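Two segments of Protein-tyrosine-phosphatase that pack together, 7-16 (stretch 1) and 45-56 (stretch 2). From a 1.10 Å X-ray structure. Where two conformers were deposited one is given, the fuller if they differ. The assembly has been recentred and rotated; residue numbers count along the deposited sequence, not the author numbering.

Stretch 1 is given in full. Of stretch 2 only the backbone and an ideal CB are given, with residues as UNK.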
# COMPACT_ATOMS: atom_id res chain seq x y z
N GLU A 7 -5.84 2.48 -25.28
CA GLU A 7 -5.00 2.44 -24.14
C GLU A 7 -3.60 1.82 -24.31
O GLU A 7 -3.32 0.99 -25.17
CB GLU A 7 -5.81 1.56 -23.14
CG GLU A 7 -7.29 1.92 -23.10
CD GLU A 7 -7.50 3.07 -22.15
OE1 GLU A 7 -6.52 3.51 -21.49
OE2 GLU A 7 -8.66 3.51 -22.10
N PHE A 8 -2.74 2.23 -23.39
CA PHE A 8 -1.47 1.58 -23.10
C PHE A 8 -1.49 1.19 -21.64
O PHE A 8 -1.79 2.06 -20.82
CB PHE A 8 -0.30 2.51 -23.39
CG PHE A 8 -0.13 2.85 -24.86
CD1 PHE A 8 -0.95 3.79 -25.45
CD2 PHE A 8 0.84 2.24 -25.64
CE1 PHE A 8 -0.79 4.10 -26.77
CE2 PHE A 8 1.03 2.57 -26.98
CZ PHE A 8 0.20 3.50 -27.52
N ASP A 9 -1.19 -0.07 -21.33
CA ASP A 9 -1.32 -0.55 -19.96
C ASP A 9 -0.42 -1.76 -19.77
O ASP A 9 -0.26 -2.57 -20.69
CB ASP A 9 -2.75 -0.91 -19.66
CG ASP A 9 -3.02 -1.42 -18.26
OD1 ASP A 9 -3.91 -2.28 -18.17
OD2 ASP A 9 -2.36 -0.95 -17.31
N GLY A 10 0.10 -1.92 -18.60
CA GLY A 10 0.94 -3.06 -18.25
C GLY A 10 2.30 -2.68 -17.77
O GLY A 10 2.57 -1.50 -17.49
N PRO A 11 3.22 -3.64 -17.65
CA PRO A 11 3.00 -5.02 -18.00
C PRO A 11 2.32 -5.82 -16.91
O PRO A 11 2.33 -5.45 -15.72
CB PRO A 11 4.45 -5.50 -18.15
CG PRO A 11 5.25 -4.70 -17.16
CD PRO A 11 4.60 -3.33 -17.20
N TYR A 12 1.70 -6.92 -17.33
CA TYR A 12 1.19 -7.97 -16.47
C TYR A 12 2.17 -9.14 -16.64
O TYR A 12 2.28 -9.70 -17.72
CB TYR A 12 -0.21 -8.36 -16.89
CG TYR A 12 -1.21 -7.23 -16.76
CD1 TYR A 12 -1.46 -6.34 -17.80
CD2 TYR A 12 -1.90 -7.01 -15.57
CE1 TYR A 12 -2.38 -5.31 -17.67
CE2 TYR A 12 -2.79 -6.01 -15.45
CZ TYR A 12 -3.03 -5.14 -16.48
OH TYR A 12 -3.95 -4.13 -16.28
N VAL A 13 2.91 -9.47 -15.57
CA VAL A 13 3.99 -10.43 -15.65
C VAL A 13 3.61 -11.72 -14.95
O VAL A 13 3.14 -11.72 -13.83
CB VAL A 13 5.30 -9.84 -15.04
CG1 VAL A 13 6.38 -10.89 -14.97
CG2 VAL A 13 5.77 -8.62 -15.79
N ILE A 14 3.80 -12.82 -15.69
CA ILE A 14 3.60 -14.18 -15.16
C ILE A 14 4.95 -14.70 -14.76
O ILE A 14 5.89 -14.63 -15.56
CB ILE A 14 3.07 -15.07 -16.34
CG1 ILE A 14 1.80 -14.48 -16.91
CG2 ILE A 14 3.03 -16.50 -15.92
CD1 ILE A 14 0.72 -14.18 -15.95
N THR A 15 5.10 -15.22 -13.55
CA THR A 15 6.35 -15.76 -13.05
C THR A 15 6.16 -17.17 -12.55
O THR A 15 5.56 -17.38 -11.51
CB THR A 15 6.91 -14.87 -11.92
OG1 THR A 15 7.25 -13.61 -12.51
CG2 THR A 15 8.18 -15.47 -11.36
N PRO A 16 6.57 -18.13 -13.34
CA PRO A 16 6.34 -19.55 -12.96
C PRO A 16 7.30 -20.01 -11.95
O PRO A 16 8.25 -19.30 -11.63
CB PRO A 16 6.57 -20.23 -14.32
CG PRO A 16 7.60 -19.44 -14.99
CD PRO A 16 7.22 -18.00 -14.63
N UNK A 45 8.58 -2.21 -28.72
CA UNK A 45 8.38 -0.94 -29.45
C UNK A 45 6.91 -0.61 -29.59
O UNK A 45 5.95 -1.40 -29.51
CB UNK A 45 9.02 -1.01 -30.84
N UNK A 46 6.57 0.62 -29.89
CA UNK A 46 5.20 1.00 -30.12
C UNK A 46 4.38 0.80 -28.84
O UNK A 46 3.21 0.50 -29.02
CB UNK A 46 4.61 0.19 -31.28
N UNK A 47 5.02 0.94 -27.70
CA UNK A 47 4.24 0.73 -26.50
C UNK A 47 4.29 1.84 -25.44
O UNK A 47 4.31 1.54 -24.25
CB UNK A 47 4.70 -0.58 -25.86
N UNK A 48 4.27 3.12 -25.87
CA UNK A 48 4.16 4.17 -24.91
C UNK A 48 5.34 4.26 -23.98
O UNK A 48 6.52 4.05 -24.35
CB UNK A 48 2.88 3.99 -24.10
N UNK A 49 5.05 4.58 -22.74
CA UNK A 49 6.10 4.80 -21.75
C UNK A 49 5.84 3.88 -20.57
O UNK A 49 6.12 4.21 -19.43
CB UNK A 49 6.15 6.26 -21.31
N UNK A 50 5.26 2.71 -20.93
CA UNK A 50 4.93 1.78 -19.86
C UNK A 50 6.18 1.37 -19.09
O UNK A 50 7.29 1.33 -19.62
CB UNK A 50 4.23 0.54 -20.43
N UNK A 51 5.99 1.08 -17.80
CA UNK A 51 7.20 0.86 -16.97
C UNK A 51 7.98 -0.40 -17.29
O UNK A 51 7.42 -1.45 -17.57
CB UNK A 51 6.80 0.81 -15.49
N UNK A 52 9.28 -0.31 -17.13
CA UNK A 52 10.26 -1.33 -17.26
C UNK A 52 10.89 -1.50 -15.89
O UNK A 52 11.09 -0.51 -15.15
CB UNK A 52 11.29 -0.99 -18.34
N UNK A 53 11.07 -2.72 -15.50
CA UNK A 53 11.50 -3.11 -14.17
C UNK A 53 12.42 -4.32 -14.27
O UNK A 53 12.22 -5.20 -15.13
CB UNK A 53 10.30 -3.41 -13.27
N UNK A 54 13.40 -4.30 -13.39
CA UNK A 54 14.18 -5.50 -13.21
C UNK A 54 13.47 -6.31 -12.13
O UNK A 54 13.20 -5.79 -11.05
CB UNK A 54 15.63 -5.19 -12.84
N UNK A 55 13.19 -7.57 -12.45
CA UNK A 55 12.61 -8.44 -11.44
C UNK A 55 13.60 -8.71 -10.31
O UNK A 55 14.80 -8.83 -10.52
CB UNK A 55 12.16 -9.76 -12.07
N UNK A 56 13.04 -8.74 -9.11
CA UNK A 56 13.82 -8.83 -7.88
C UNK A 56 13.92 -10.25 -7.41
O UNK A 56 12.91 -10.94 -7.40
CB UNK A 56 13.21 -7.96 -6.78

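Position 45 has nothing of stretch 1 within 5.5 Å of its ideal CB. Many side chains would do. It is Glu45.

At position 46 the CA-to-CB bond points sideways into open space, and phi/psi of 64/30 favours glycine or asparagine without excluding others. The residue is His46. Its ring leads away from stretch 1. The contact comes from the backbone: His46 O lies 3.6 Å from Phe8 CE2, at the edge of the Phe8 ring and near its plane.

Position 47 directs its CB away, yet the ideal CB is 4.8 Å from Phe8 CD2. A small or medium side chain would suit. It is Cys47. Its SG sits 4.2 Å from Phe8 CD2, an apolar contact, and the residue is also bonded covalently to a group elsewhere in the structure.

Position 48 is the most restrictive. Phi is positive (65/-143), which favours glycine, and an ideal CB would be only 3.1 Å from Phe8 CD2. Gly48 meets both demands. Gly48 has no CB to press on the ring, and Gly48 N lies 3.5 Å from Phe8 CE2.

Position 49 points sideways with no stretch 1 atom near its ideal CB. Polar residues would fit well. Asp49 occupies it, and its carboxylate leads away.

Position 50 points toward stretch 1. Its ideal CB is 3.9 Å from Gly10 O, and the backbone from 8 to 10 lies ahead. No side-chain donor or charge is directed at it, so leucine, isoleucine or methionine would suit. It is Leu50, in the m,t rotamer. Leu50 CD1 is 3.5 Å from Asp9 O. Leu50 CD2 is 3.7 Å from Phe8 C and 4.1 Å from Phe8 CB.

Position 51 has phi/psi of -69/147, suitable for proline among many others. Its CB points sideways, with Pro11 CD 5.0 Å from the ideal atom. A compact apolar side chain would fit. Pro51 packs its CG 4.0 Å from Pro11 CD, and its CD lies 3.4 Å from Gly10 O.

Position 52 points away and may be polar. It is Glu52. Position 53 points toward stretch 1 but from too far to touch. A beta-branched residue suits its extended backbone, and Thr53 is found. Position 54, Lys54, is out of reach.

Position 55 points toward stretch 1 across a gap, with Val13 and Thr15 facing it. A medium or larger apolar side chain such as leucine or methionine would suit. Leu55 only just reaches across: Leu55 CD1 is 4.5 Å from Val13 CG1 and 4.4 Å from Thr15 OG1.

Position 56 is out of reach and leaves the choice open. It is Ser56.

Stretch 2 45-56: EHCGDLPETKLS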
# COMPACT_ATOMS: atom_id res chain seq x y z
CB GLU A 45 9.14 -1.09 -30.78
CG GLU A 45 10.67 -1.02 -30.69
CD GLU A 45 11.34 -1.44 -31.98
OE1 GLU A 45 10.89 -2.53 -32.46
OE2 GLU A 45 12.24 -0.79 -32.52
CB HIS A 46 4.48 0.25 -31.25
CG HIS A 46 5.13 -0.21 -32.49
ND1 HIS A 46 4.71 -1.33 -33.20
CD2 HIS A 46 6.18 0.31 -33.21
CE1 HIS A 46 5.49 -1.45 -34.26
NE2 HIS A 46 6.39 -0.48 -34.29
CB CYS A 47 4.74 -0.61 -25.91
SG CYS A 47 3.28 -1.15 -25.04
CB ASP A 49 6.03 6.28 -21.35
CG ASP A 49 7.46 6.69 -21.00
OD1 ASP A 49 7.72 7.69 -20.31
OD2 ASP A 49 8.39 5.95 -21.45
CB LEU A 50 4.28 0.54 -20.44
CG LEU A 50 2.93 0.76 -21.12
CD1 LEU A 50 2.45 -0.55 -21.74
CD2 LEU A 50 1.92 1.32 -20.13
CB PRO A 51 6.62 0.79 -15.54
CG PRO A 51 5.23 0.37 -15.73
CD PRO A 51 4.78 1.02 -17.02
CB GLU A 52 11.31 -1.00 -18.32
CG GLU A 52 10.64 -0.67 -19.66
CD GLU A 52 11.72 -0.32 -20.69
OE1 GLU A 52 11.73 -1.05 -21.72
OE2 GLU A 52 12.50 0.63 -20.49
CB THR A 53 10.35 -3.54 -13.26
OG1 THR A 53 9.33 -2.54 -13.39
CG2 THR A 53 10.68 -3.53 -11.76
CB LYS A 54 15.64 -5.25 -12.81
CG LYS A 54 16.38 -6.52 -12.44
CD LYS A 54 17.65 -6.71 -13.25
CE LYS A 54 18.51 -7.83 -12.68
NZ LYS A 54 19.82 -7.43 -12.11
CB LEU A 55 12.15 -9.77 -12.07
CG LEU A 55 11.09 -9.61 -13.14
CD1 LEU A 55 10.64 -11.01 -13.57
CD2 LEU A 55 9.89 -8.80 -12.70
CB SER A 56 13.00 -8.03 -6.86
OG SER A 56 13.77 -7.62 -5.77
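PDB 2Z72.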